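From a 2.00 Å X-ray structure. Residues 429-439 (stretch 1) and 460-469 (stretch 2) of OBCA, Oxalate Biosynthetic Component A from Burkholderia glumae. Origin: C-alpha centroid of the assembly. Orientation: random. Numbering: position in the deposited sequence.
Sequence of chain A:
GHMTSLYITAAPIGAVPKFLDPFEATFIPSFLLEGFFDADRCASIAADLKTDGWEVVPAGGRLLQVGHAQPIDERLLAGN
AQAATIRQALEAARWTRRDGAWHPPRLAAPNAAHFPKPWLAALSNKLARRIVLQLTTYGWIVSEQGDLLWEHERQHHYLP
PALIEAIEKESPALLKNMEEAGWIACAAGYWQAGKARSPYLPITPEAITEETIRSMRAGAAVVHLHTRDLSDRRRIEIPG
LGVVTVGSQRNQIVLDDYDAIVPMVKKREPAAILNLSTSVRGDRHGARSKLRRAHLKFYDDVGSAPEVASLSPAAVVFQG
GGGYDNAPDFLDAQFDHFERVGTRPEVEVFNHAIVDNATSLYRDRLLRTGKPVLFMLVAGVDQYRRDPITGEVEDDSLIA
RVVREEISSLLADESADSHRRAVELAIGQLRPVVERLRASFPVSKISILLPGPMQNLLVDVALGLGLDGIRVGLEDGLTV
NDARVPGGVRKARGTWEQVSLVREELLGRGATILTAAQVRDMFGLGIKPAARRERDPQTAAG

Stretch 1 (429-439) QLRPVVERLRA
Stretch 2, residues 460-469: DVALGLGLDG

The contact joins the side of one helix to the C-terminal end of another through a small leucine-valine core, flanked by two arginines, one bonding weakly to a carbonyl of the last turn and the other to a carboxylate just past it. Residues 429-439 are helical throughout, in a helix that continues beyond both ends, kinked where the N atoms of Pro432 and Val433 lack a bond to the preceding turn; proline has no amide hydrogen to give. The second stretch enters as a helix already under way at Asp460, its axis passing 10.7 Å from the first, with N-to-C directions 47° apart (signed crossing angle -47°). In register, Arg431 and Leu465 are the nearest pair, with CA atoms 6.5 Å apart.

Gly466 is the first residue to leave helical phi/psi, in a Schellman motif: at 74/29, a positive phi that favours glycine, its N bonds Leu463 O (3.2 Å), while Leu467 N bonds Ala462 O (2.9 Å). Leu467 then extends (-69/158), and Asp468 turns back to -95/-7.

Leu465 (m, t) is the most covered residue. Its CD1 packs 3.7 Å from Leu430 CB and 4.3 Å from Val434 CG2, and its CD2 lies 3.7 Å from Arg431 CA. Leu430 (m, t) also places CD1 3.9 Å from CG1 of Val461 (t), and Val434 (t) sets CG2 3.9 Å from Leu467 CD2 (Leu467 m, t). Lacking polar groups, these buried branched side chains pack together away from water.

Polar contacts border this core. Arg431 (chi1 t, chi2 102°, chi3 p) makes a weak hydrogen bond from NH1 to Gly464 O (3.1 Å). Arg438 (m, m, t) forms a salt bridge with Asp468 (chi1 m): NH2 donates to OD2 at 2.8 Å, and NH1 adds a weak bond to OD2 at 3.1 Å. The acid approaches the guanidinium edge, where the N-H groups point. Two waters donate to Leu465 O: water 1 at 2.6 Å from Leu465 O, also donating to Glu435 OE2 (3.2 Å), and water 2 at 3.0 Å from Leu465 O, accepting from Arg438 NE (2.9 Å).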

ATOM      1  N   GLN A 429     -11.753 -10.122  18.323  1.00 34.59           N
ATOM      2  CA  GLN A 429     -11.951 -10.804  17.050  1.00 37.14           C
ATOM      3  C   GLN A 429     -10.735 -11.647  16.666  1.00 33.73           C
ATOM      4  O   GLN A 429     -10.879 -12.773  16.183  1.00 33.75           O
ATOM      5  CB  GLN A 429     -12.270  -9.793  15.949  1.00 37.52           C
ATOM      6  CG  GLN A 429     -13.656  -9.197  16.055  1.00 39.46           C
ATOM      7  CD  GLN A 429     -14.723 -10.193  15.684  1.00 39.90           C
ATOM      8  OE1 GLN A 429     -14.813 -10.616  14.530  1.00 37.12           O
ATOM      9  NE2 GLN A 429     -15.529 -10.594  16.662  1.00 36.37           N
ATOM     10  N   LEU A 430      -9.539 -11.109  16.892  1.00 32.20           N
ATOM     11  CA  LEU A 430      -8.327 -11.753  16.405  1.00 32.31           C
ATOM     12  C   LEU A 430      -7.797 -12.826  17.346  1.00 34.84           C
ATOM     13  O   LEU A 430      -7.099 -13.739  16.903  1.00 27.27           O
ATOM     14  CB  LEU A 430      -7.233 -10.716  16.101  1.00 26.32           C
ATOM     15  CG  LEU A 430      -7.530  -9.766  14.937  1.00 27.14           C
ATOM     16  CD1 LEU A 430      -6.467  -8.655  14.868  1.00 28.05           C
ATOM     17  CD2 LEU A 430      -7.584 -10.544  13.626  1.00 27.24           C
ATOM     18  N   ARG A 431      -8.125 -12.719  18.638  1.00 30.34           N
ATOM     19  CA  ARG A 431      -7.578 -13.650  19.632  1.00 32.87           C
ATOM     20  C   ARG A 431      -7.802 -15.141  19.312  1.00 27.63           C
ATOM     21  O   ARG A 431      -6.842 -15.912  19.342  1.00 27.28           O
ATOM     22  CB  ARG A 431      -8.064 -13.318  21.058  1.00 37.15           C
ATOM     23  CG  ARG A 431      -7.634 -14.329  22.117  1.00 38.00           C
ATOM     24  CD  ARG A 431      -6.463 -13.826  22.920  1.00 43.34           C
ATOM     25  NE  ARG A 431      -6.862 -12.690  23.749  1.00 45.86           N
ATOM     26  CZ  ARG A 431      -6.013 -11.823  24.282  1.00 42.88           C
ATOM     27  NH1 ARG A 431      -4.714 -11.954  24.063  1.00 40.09           N
ATOM     28  NH2 ARG A 431      -6.463 -10.819  25.021  1.00 44.84           N
ATOM     29  N   PRO A 432      -9.050 -15.545  19.000  1.00 32.78           N
ATOM     30  CA  PRO A 432      -9.256 -16.975  18.737  1.00 29.89           C
ATOM     31  C   PRO A 432      -8.537 -17.423  17.467  1.00 32.75           C
ATOM     32  O   PRO A 432      -8.155 -18.588  17.381  1.00 30.84           O
ATOM     33  CB  PRO A 432     -10.768 -17.087  18.520  1.00 29.46           C
ATOM     34  CG  PRO A 432     -11.355 -15.815  19.001  1.00 39.68           C
ATOM     35  CD  PRO A 432     -10.302 -14.779  18.842  1.00 33.88           C
ATOM     36  N   VAL A 433      -8.364 -16.521  16.498  1.00 32.78           N
ATOM     37  CA  VAL A 433      -7.600 -16.843  15.286  1.00 30.65           C
ATOM     38  C   VAL A 433      -6.153 -17.123  15.665  1.00 30.69           C
ATOM     39  O   VAL A 433      -5.588 -18.157  15.287  1.00 27.78           O
ATOM     40  CB  VAL A 433      -7.689 -15.704  14.229  1.00 31.94           C
ATOM     41  CG1 VAL A 433      -6.731 -15.947  13.055  1.00 26.16           C
ATOM     42  CG2 VAL A 433      -9.115 -15.563  13.721  1.00 29.19           C
ATOM     43  N   VAL A 434      -5.560 -16.219  16.445  1.00 26.68           N
ATOM     44  CA  VAL A 434      -4.189 -16.410  16.899  1.00 26.08           C
ATOM     45  C   VAL A 434      -4.037 -17.726  17.681  1.00 30.00           C
ATOM     46  O   VAL A 434      -3.091 -18.480  17.463  1.00 28.10           O
ATOM     47  CB  VAL A 434      -3.702 -15.216  17.752  1.00 28.36           C
ATOM     48  CG1 VAL A 434      -2.362 -15.519  18.395  1.00 30.42           C
ATOM     49  CG2 VAL A 434      -3.612 -13.944  16.887  1.00 28.43           C
ATOM     50  N   GLU A 435      -4.973 -18.000  18.585  1.00 31.39           N
ATOM     51  CA  GLU A 435      -4.888 -19.203  19.417  1.00 31.82           C
ATOM     52  C   GLU A 435      -5.062 -20.492  18.607  1.00 28.59           C
ATOM     53  O   GLU A 435      -4.406 -21.500  18.894  1.00 33.23           O
ATOM     54  CB  GLU A 435      -5.903 -19.149  20.564  1.00 34.41           C
ATOM     55  CG  GLU A 435      -5.625 -18.049  21.579  1.00 37.48           C
ATOM     56  CD  GLU A 435      -4.201 -18.105  22.123  1.00 46.10           C
ATOM     57  OE1 GLU A 435      -3.728 -19.213  22.481  1.00 44.39           O
ATOM     58  OE2 GLU A 435      -3.552 -17.039  22.178  1.00 49.90           O
ATOM     59  N   ARG A 436      -5.930 -20.467  17.599  1.00 30.97           N
ATOM     60  CA  ARG A 436      -6.069 -21.637  16.724  1.00 31.17           C
ATOM     61  C   ARG A 436      -4.754 -21.911  16.021  1.00 30.01           C
ATOM     62  O   ARG A 436      -4.316 -23.053  15.931  1.00 28.51           O
ATOM     63  CB  ARG A 436      -7.180 -21.443  15.692  1.00 35.67           C
ATOM     64  CG  ARG A 436      -8.595 -21.584  16.245  1.00 40.76           C
ATOM     65  CD  ARG A 436      -9.612 -21.532  15.112  1.00 40.13           C
ATOM     66  NE  ARG A 436      -9.539 -22.720  14.262  1.00 43.66           N
ATOM     67  CZ  ARG A 436     -10.057 -22.790  13.040  1.00 39.72           C
ATOM     68  NH1 ARG A 436     -10.669 -21.733  12.520  1.00 38.31           N
ATOM     69  NH2 ARG A 436      -9.952 -23.907  12.335  1.00 39.35           N
ATOM     70  N   LEU A 437      -4.107 -20.851  15.542  1.00 29.38           N
ATOM     71  CA  LEU A 437      -2.831 -21.012  14.851  1.00 28.18           C
ATOM     72  C   LEU A 437      -1.747 -21.525  15.806  1.00 30.54           C
ATOM     73  O   LEU A 437      -0.973 -22.426  15.448  1.00 28.12           O
ATOM     74  CB  LEU A 437      -2.415 -19.700  14.148  1.00 26.05           C
ATOM     75  CG  LEU A 437      -3.328 -19.185  13.018  1.00 27.50           C
ATOM     76  CD1 LEU A 437      -2.880 -17.802  12.510  1.00 25.03           C
ATOM     77  CD2 LEU A 437      -3.384 -20.177  11.862  1.00 26.37           C
ATOM     78  N   ARG A 438      -1.699 -20.973  17.021  1.00 29.40           N
ATOM     79  CA  ARG A 438      -0.697 -21.397  18.009  1.00 32.80           C
ATOM     80  C   ARG A 438      -0.914 -22.841  18.460  1.00 27.31           C
ATOM     81  O   ARG A 438       0.041 -23.562  18.708  1.00 30.94           O
ATOM     82  CB  ARG A 438      -0.721 -20.503  19.253  1.00 32.99           C
ATOM     83  CG  ARG A 438      -0.438 -19.044  19.007  1.00 35.18           C
ATOM     84  CD  ARG A 438       0.977 -18.818  18.594  1.00 33.62           C
ATOM     85  NE  ARG A 438       1.349 -17.423  18.801  1.00 33.59           N
ATOM     86  CZ  ARG A 438       2.472 -16.881  18.350  1.00 36.33           C
ATOM     87  NH1 ARG A 438       3.328 -17.617  17.647  1.00 27.60           N
ATOM     88  NH2 ARG A 438       2.724 -15.596  18.590  1.00 35.20           N
ATOM     89  N   ALA A 439      -2.175 -23.243  18.576  1.00 33.48           N
ATOM     90  CA  ALA A 439      -2.494 -24.601  19.005  1.00 33.35           C
ATOM     91  C   ALA A 439      -2.048 -25.603  17.941  1.00 34.68           C
ATOM     92  O   ALA A 439      -1.496 -26.659  18.263  1.00 31.93           O
ATOM     93  CB  ALA A 439      -3.998 -24.738  19.304  1.00 33.48           C
ATOM     94  N   ASP A 460      -0.772  -1.600  19.583  1.00 29.24           N
ATOM     95  CA  ASP A 460      -1.557  -2.075  20.722  1.00 35.58           C
ATOM     96  C   ASP A 460      -2.087  -3.489  20.466  1.00 38.46           C
ATOM     97  O   ASP A 460      -1.994  -4.361  21.334  1.00 34.61           O
ATOM     98  CB  ASP A 460      -2.729  -1.146  21.025  1.00 35.93           C
ATOM     99  CG  ASP A 460      -2.298   0.152  21.698  1.00 40.14           C
ATOM    100  OD1 ASP A 460      -1.232   0.179  22.347  1.00 45.11           O
ATOM    101  OD2 ASP A 460      -3.036   1.145  21.567  1.00 45.42           O
ATOM    102  N   VAL A 461      -2.636  -3.704  19.270  1.00 31.07           N
ATOM    103  CA  VAL A 461      -3.206  -5.002  18.915  1.00 33.15           C
ATOM    104  C   VAL A 461      -2.145  -6.090  18.873  1.00 30.76           C
ATOM    105  O   VAL A 461      -2.353  -7.189  19.381  1.00 30.92           O
ATOM    106  CB  VAL A 461      -3.944  -4.948  17.569  1.00 30.87           C
ATOM    107  CG1 VAL A 461      -4.339  -6.351  17.109  1.00 32.81           C
ATOM    108  CG2 VAL A 461      -5.167  -4.077  17.683  1.00 30.43           C
ATOM    109  N   ALA A 462      -0.992  -5.782  18.285  1.00 29.90           N
ATOM    110  CA  ALA A 462       0.065  -6.775  18.157  1.00 28.20           C
ATOM    111  C   ALA A 462       0.645  -7.162  19.518  1.00 38.32           C
ATOM    112  O   ALA A 462       0.945  -8.337  19.786  1.00 31.66           O
ATOM    113  CB  ALA A 462       1.162  -6.263  17.244  1.00 31.74           C
ATOM    114  N   LEU A 463       0.829  -6.158  20.369  1.00 35.62           N
ATOM    115  CA  LEU A 463       1.400  -6.387  21.684  1.00 33.66           C
ATOM    116  C   LEU A 463       0.408  -7.160  22.555  1.00 33.33           C
ATOM    117  O   LEU A 463       0.792  -8.071  23.290  1.00 36.62           O
ATOM    118  CB  LEU A 463       1.792  -5.048  22.318  1.00 36.23           C
ATOM    119  CG  LEU A 463       3.297  -4.763  22.422  1.00 40.98           C
ATOM    120  CD1 LEU A 463       4.121  -5.469  21.367  1.00 42.58           C
ATOM    121  CD2 LEU A 463       3.588  -3.267  22.408  1.00 40.93           C
ATOM    122  N   GLY A 464      -0.868  -6.816  22.443  1.00 34.81           N
ATOM    123  CA  GLY A 464      -1.890  -7.441  23.260  1.00 39.54           C
ATOM    124  C   GLY A 464      -2.184  -8.873  22.850  1.00 41.92           C
ATOM    125  O   GLY A 464      -2.722  -9.653  23.642  1.00 40.04           O
ATOM    126  N   LEU A 465      -1.842  -9.218  21.610  1.00 35.69           N
ATOM    127  CA  LEU A 465      -2.061 -10.571  21.102  1.00 34.53           C
ATOM    128  C   LEU A 465      -0.832 -11.438  21.290  1.00 33.08           C
ATOM    129  O   LEU A 465      -0.883 -12.653  21.078  1.00 35.94           O
ATOM    130  CB  LEU A 465      -2.444 -10.538  19.621  1.00 28.89           C
ATOM    131  CG  LEU A 465      -3.850 -10.048  19.313  1.00 34.56           C
ATOM    132  CD1 LEU A 465      -4.022  -9.799  17.807  1.00 30.32           C
ATOM    133  CD2 LEU A 465      -4.909 -11.025  19.842  1.00 32.89           C
ATOM    134  N   GLY A 466       0.277 -10.815  21.680  1.00 32.45           N
ATOM    135  CA  GLY A 466       1.527 -11.535  21.825  1.00 32.94           C
ATOM    136  C   GLY A 466       2.148 -11.895  20.489  1.00 33.82           C
ATOM    137  O   GLY A 466       2.877 -12.894  20.373  1.00 29.07           O
ATOM    138  N   LEU A 467       1.881 -11.070  19.477  1.00 27.41           N
ATOM    139  CA  LEU A 467       2.382 -11.351  18.132  1.00 31.20           C
ATOM    140  C   LEU A 467       3.896 -11.206  18.014  1.00 32.26           C
ATOM    141  O   LEU A 467       4.535 -10.517  18.809  1.00 31.98           O
ATOM    142  CB  LEU A 467       1.676 -10.481  17.095  1.00 27.33           C
ATOM    143  CG  LEU A 467       0.180 -10.759  16.991  1.00 29.13           C
ATOM    144  CD1 LEU A 467      -0.409 -10.146  15.723  1.00 28.00           C
ATOM    145  CD2 LEU A 467      -0.108 -12.270  17.041  1.00 30.83           C
ATOM    146  N   ASP A 468       4.459 -11.861  17.005  1.00 26.49           N
ATOM    147  CA  ASP A 468       5.892 -11.866  16.777  1.00 28.03           C
ATOM    148  C   ASP A 468       6.365 -10.822  15.781  1.00 27.39           C
ATOM    149  O   ASP A 468       7.565 -10.642  15.594  1.00 30.99           O
ATOM    150  CB  ASP A 468       6.302 -13.235  16.270  1.00 30.36           C
ATOM    151  CG  ASP A 468       5.816 -14.330  17.170  1.00 31.66           C
ATOM    152  OD1 ASP A 468       6.468 -14.555  18.204  1.00 36.37           O
ATOM    153  OD2 ASP A 468       4.776 -14.938  16.864  1.00 29.43           O
ATOM    154  N   GLY A 469       5.437 -10.136  15.136  1.00 28.21           N
ATOM    155  CA  GLY A 469       5.843  -9.206  14.102  1.00 27.44           C
ATOM    156  C   GLY A 469       4.763  -8.236  13.711  1.00 23.77           C
ATOM    157  O   GLY A 469       3.586  -8.457  13.991  1.00 26.36           O
TER
HETATM  158  O   HOH W   1      -3.025 -13.912  21.715  1.00 40.93           O
HETATM  159  O   HOH W   2       0.505 -15.314  20.537  1.00 35.49           O